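Local coordinates for phosphoribosylaminoimidazole-succinocarboxamide synthase (Pyrococcus horikoshii, PDB 3U55), which catalyses the ATP-dependent joining of L-aspartate to the carboxylate of phosphoribosyl-aminoimidazole carboxylate, forming SAICAR in de novo purine biosynthesis, at residues Ile55-Ile65 and Lys155-Leu164. Sequence-based numbering, arbitrary orientation. Where two conformers were deposited one is given.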
loop_
_atom_site.group_PDB
_atom_site.type_symbol
_atom_site.label_atom_id
_atom_site.label_comp_id
_atom_site.label_asym_id
_atom_site.label_seq_id
_atom_site.Cartn_x
_atom_site.Cartn_y
_atom_site.Cartn_z
ATOM N N ILE A 55 29.706 10.070 3.716
ATOM C CA ILE A 55 29.357 11.393 4.225
ATOM C C ILE A 55 28.006 11.367 4.960
ATOM O O ILE A 55 27.900 11.841 6.095
ATOM C CB ILE A 55 29.342 12.458 3.103
ATOM C CG1 ILE A 55 30.772 12.749 2.627
ATOM C CG2 ILE A 55 28.672 13.745 3.589
ATOM C CD1 ILE A 55 30.856 13.383 1.252
ATOM N N PHE A 56 26.983 10.812 4.310
ATOM C CA PHE A 56 25.649 10.754 4.904
ATOM C C PHE A 56 25.585 9.861 6.143
ATOM O O PHE A 56 24.981 10.252 7.138
ATOM C CB PHE A 56 24.591 10.346 3.876
ATOM C CG PHE A 56 24.358 11.375 2.790
ATOM C CD1 PHE A 56 24.062 12.702 3.108
ATOM C CD2 PHE A 56 24.400 11.007 1.447
ATOM C CE1 PHE A 56 23.831 13.651 2.100
ATOM C CE2 PHE A 56 24.165 11.935 0.437
ATOM C CZ PHE A 56 23.884 13.264 0.761
ATOM N N PHE A 57 26.202 8.679 6.090
ATOM C CA PHE A 57 26.242 7.784 7.262
ATOM C C PHE A 57 26.881 8.455 8.472
ATOM O O PHE A 57 26.368 8.344 9.588
ATOM C CB PHE A 57 26.987 6.475 6.978
ATOM C CG PHE A 57 26.233 5.502 6.100
ATOM C CD1 PHE A 57 24.862 5.316 6.239
ATOM C CD2 PHE A 57 26.921 4.736 5.157
ATOM C CE1 PHE A 57 24.178 4.400 5.428
ATOM C CE2 PHE A 57 26.250 3.818 4.345
ATOM C CZ PHE A 57 24.879 3.651 4.478
ATOM N N LYS A 58 28.004 9.138 8.251
ATOM C CA LYS A 58 28.700 9.831 9.337
ATOM C C LYS A 58 27.830 10.926 9.946
ATOM O O LYS A 58 27.752 11.049 11.170
ATOM C CB LYS A 58 30.039 10.399 8.856
ATOM C CG LYS A 58 31.135 9.352 8.726
ATOM C CD LYS A 58 32.379 9.940 8.072
ATOM C CE LYS A 58 33.547 8.965 8.135
ATOM N NZ LYS A 58 34.715 9.457 7.348
ATOM N N LEU A 59 27.151 11.694 9.091
ATOM C CA LEU A 59 26.225 12.736 9.551
ATOM C C LEU A 59 25.087 12.162 10.411
ATOM O O LEU A 59 24.777 12.688 11.487
ATOM C CB LEU A 59 25.666 13.527 8.358
ATOM C CG LEU A 59 24.520 14.519 8.598
ATOM C CD1 LEU A 59 25.003 15.782 9.306
ATOM C CD2 LEU A 59 23.861 14.872 7.267
ATOM N N LEU A 60 24.475 11.078 9.940
ATOM C CA LEU A 60 23.377 10.438 10.672
ATOM C C LEU A 60 23.834 9.856 12.009
ATOM O O LEU A 60 23.127 9.965 13.018
ATOM C CB LEU A 60 22.707 9.374 9.800
ATOM C CG LEU A 60 22.043 9.921 8.536
ATOM C CD1 LEU A 60 21.573 8.778 7.656
ATOM C CD2 LEU A 60 20.872 10.840 8.904
ATOM N N GLU A 61 25.026 9.269 12.024
ATOM C CA GLU A 61 25.594 8.717 13.258
ATOM C C GLU A 61 25.795 9.805 14.316
ATOM O O GLU A 61 25.535 9.581 15.501
ATOM C CB GLU A 61 26.909 7.985 12.978
ATOM C CG GLU A 61 26.758 6.620 12.293
ATOM C CD GLU A 61 26.315 5.505 13.234
ATOM O OE1 GLU A 61 26.054 4.385 12.740
ATOM O OE2 GLU A 61 26.224 5.737 14.461
ATOM N N GLU A 62 26.238 10.981 13.874
ATOM C CA GLU A 62 26.427 12.140 14.754
ATOM C C GLU A 62 25.105 12.590 15.364
ATOM O O GLU A 62 25.073 13.136 16.468
ATOM C CB GLU A 62 27.060 13.301 13.985
ATOM C CG GLU A 62 28.542 13.109 13.668
ATOM C CD GLU A 62 29.164 14.282 12.915
ATOM O OE1 GLU A 62 30.406 14.416 12.956
ATOM O OE2 GLU A 62 28.426 15.064 12.280
ATOM N N HIS A 63 24.019 12.351 14.632
ATOM C CA HIS A 63 22.673 12.673 15.086
ATOM C C HIS A 63 21.977 11.494 15.780
ATOM O O HIS A 63 20.766 11.524 15.991
ATOM C CB HIS A 63 21.832 13.169 13.907
ATOM C CG HIS A 63 22.076 14.600 13.550
ATOM N ND1 HIS A 63 23.143 15.006 12.781
ATOM C CD2 HIS A 63 21.389 15.723 13.863
ATOM C CE1 HIS A 63 23.103 16.318 12.633
ATOM N NE2 HIS A 63 22.048 16.778 13.281
ATOM N N GLY A 64 22.739 10.462 16.139
ATOM C CA GLY A 64 22.203 9.341 16.916
ATOM C C GLY A 64 21.459 8.255 16.149
ATOM O O GLY A 64 20.752 7.441 16.754
ATOM N N ILE A 65 21.618 8.232 14.826
ATOM C CA ILE A 65 21.049 7.163 13.996
ATOM C C ILE A 65 22.034 6.008 13.907
ATOM O O ILE A 65 23.187 6.208 13.523
ATOM C CB ILE A 65 20.710 7.654 12.549
ATOM C CG1 ILE A 65 19.767 8.864 12.573
ATOM C CG2 ILE A 65 20.127 6.510 11.698
ATOM C CD1 ILE A 65 18.410 8.589 13.202
ATOM N N LYS A 155 13.114 10.647 11.107
ATOM C CA LYS A 155 14.218 11.416 11.694
ATOM C C LYS A 155 15.347 11.627 10.674
ATOM O O LYS A 155 15.831 12.752 10.497
ATOM C CB LYS A 155 14.741 10.756 12.978
ATOM C CG LYS A 155 15.940 11.477 13.583
ATOM C CD LYS A 155 16.327 10.940 14.949
ATOM C CE LYS A 155 17.652 11.574 15.382
ATOM N NZ LYS A 155 18.103 11.077 16.715
ATOM N N VAL A 156 15.750 10.545 10.005
ATOM C CA VAL A 156 16.719 10.608 8.901
ATOM C C VAL A 156 16.299 11.666 7.887
ATOM O O VAL A 156 17.118 12.490 7.456
ATOM C CB VAL A 156 16.872 9.234 8.197
ATOM C CG1 VAL A 156 17.667 9.362 6.885
ATOM C CG2 VAL A 156 17.536 8.217 9.151
ATOM N N ASN A 157 15.021 11.644 7.517
ATOM C CA ASN A 157 14.487 12.643 6.597
ATOM C C ASN A 157 14.770 14.063 7.078
ATOM O O ASN A 157 15.306 14.858 6.319
ATOM C CB ASN A 157 12.997 12.431 6.367
ATOM C CG ASN A 157 12.420 13.376 5.312
ATOM O OD1 ASN A 157 13.029 13.625 4.267
ATOM N ND2 ASN A 157 11.233 13.903 5.590
ATOM N N GLU A 158 14.436 14.363 8.334
ATOM C CA GLU A 158 14.653 15.711 8.882
ATOM C C GLU A 158 16.120 16.138 8.799
ATOM O O GLU A 158 16.422 17.243 8.341
ATOM C CB GLU A 158 14.135 15.816 10.324
ATOM C CG GLU A 158 12.612 15.753 10.456
ATOM C CD GLU A 158 11.891 16.809 9.625
ATOM O OE1 GLU A 158 11.122 16.431 8.708
ATOM O OE2 GLU A 158 12.103 18.015 9.876
ATOM N N ILE A 159 17.018 15.257 9.236
ATOM C CA ILE A 159 18.462 15.515 9.226
ATOM C C ILE A 159 18.995 15.772 7.819
ATOM O O ILE A 159 19.702 16.762 7.592
ATOM C CB ILE A 159 19.265 14.345 9.855
ATOM C CG1 ILE A 159 18.842 14.126 11.312
ATOM C CG2 ILE A 159 20.777 14.601 9.748
ATOM C CD1 ILE A 159 18.958 12.675 11.783
ATOM N N LEU A 160 18.661 14.883 6.882
ATOM C CA LEU A 160 19.146 15.006 5.506
ATOM C C LEU A 160 18.573 16.228 4.798
ATOM O O LEU A 160 19.316 16.970 4.162
ATOM C CB LEU A 160 18.856 13.739 4.693
ATOM C CG LEU A 160 19.512 12.429 5.146
ATOM C CD1 LEU A 160 19.083 11.309 4.204
ATOM C CD2 LEU A 160 21.037 12.538 5.196
ATOM N N LYS A 161 17.264 16.438 4.935
ATOM C CA LYS A 161 16.608 17.564 4.270
ATOM C C LYS A 161 17.157 18.901 4.774
ATOM O O LYS A 161 17.427 19.786 3.966
ATOM C CB LYS A 161 15.072 17.479 4.361
ATOM C CG LYS A 161 14.438 17.960 5.665
ATOM C CD LYS A 161 13.075 17.304 5.894
ATOM C CE LYS A 161 12.077 17.656 4.812
ATOM N NZ LYS A 161 11.389 18.945 5.088
ATOM N N ASP A 162 17.359 19.028 6.090
ATOM C CA ASP A 162 17.932 20.251 6.684
ATOM C C ASP A 162 19.358 20.498 6.192
ATOM O O ASP A 162 19.701 21.604 5.772
ATOM C CB ASP A 162 17.932 20.178 8.214
ATOM C CG ASP A 162 16.539 20.300 8.820
ATOM O OD1 ASP A 162 15.588 20.712 8.115
ATOM O OD2 ASP A 162 16.395 19.978 10.019
ATOM N N TYR A 163 20.175 19.452 6.248
ATOM C CA TYR A 163 21.576 19.494 5.825
ATOM C C TYR A 163 21.717 19.868 4.352
ATOM O O TYR A 163 22.575 20.680 3.984
ATOM C CB TYR A 163 22.226 18.131 6.102
ATOM C CG TYR A 163 23.647 17.969 5.614
ATOM C CD1 TYR A 163 24.726 18.387 6.397
ATOM C CD2 TYR A 163 23.916 17.376 4.380
ATOM C CE1 TYR A 163 26.037 18.226 5.958
ATOM C CE2 TYR A 163 25.223 17.215 3.930
ATOM C CZ TYR A 163 26.274 17.642 4.724
ATOM O OH TYR A 163 27.561 17.482 4.280
ATOM N N LEU A 164 20.872 19.276 3.512
ATOM C CA LEU A 164 20.947 19.489 2.070
ATOM C C LEU A 164 20.401 20.859 1.659
ATOM O O LEU A 164 20.940 21.485 0.749
ATOM C CB LEU A 164 20.245 18.357 1.308
ATOM C CG LEU A 164 20.897 16.966 1.395
ATOM C CD1 LEU A 164 19.928 15.871 0.955
ATOM C CD2 LEU A 164 22.194 16.891 0.582
HETATM O O HOH W 1 18.059 8.470 17.329
#
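The Schellman motif that ends helix 45-62 meets helix 143-165 at Lys155, whose NZ donates to His63 O at 2.8 Å, nearly in line with the carbonyl (C=O...N 168°). Lysine suits the spot: its extended chain lays CD against Ile65 CD1, 3.6 Å away, and brings the ammonium to His63 O, just past the helix end; a water links NZ to Gly64 O. Lacking a side chain, Gly64 takes the positive phi of the C-prime residue at little cost, and the turn closes with Ile65 N on Leu60 O, which swings Ile65 back over Val156. Away from this polar end the helices, their segment axes 117° apart, pack through aliphatic branches and rings; Val156 and Leu160 also rest on strand 169-180 of the antiparallel sheet. Ile159 fills the middle: its CG2 lies over one face of the His63 imidazole, 4.0 Å from the centroid, while CD1 reaches His63 CB and Leu60 CD2. His63 ND1 bonds to Leu59 O, in the ring plane, which fixes the ring's rotation. Cut back to an alanine, Ile159 would probably leave a gap between Leu60 and the imidazole, whose face would lose its methyl. Leu59 directs CD2 over the Tyr163 ring, a CH-pi contact, because its CG stands opposite the backbone N (chi1 171°). On the buried side, Phe56 CD1 meets Leu160 CD2 at 3.7 Å and its ring edge receives Leu164 CD2.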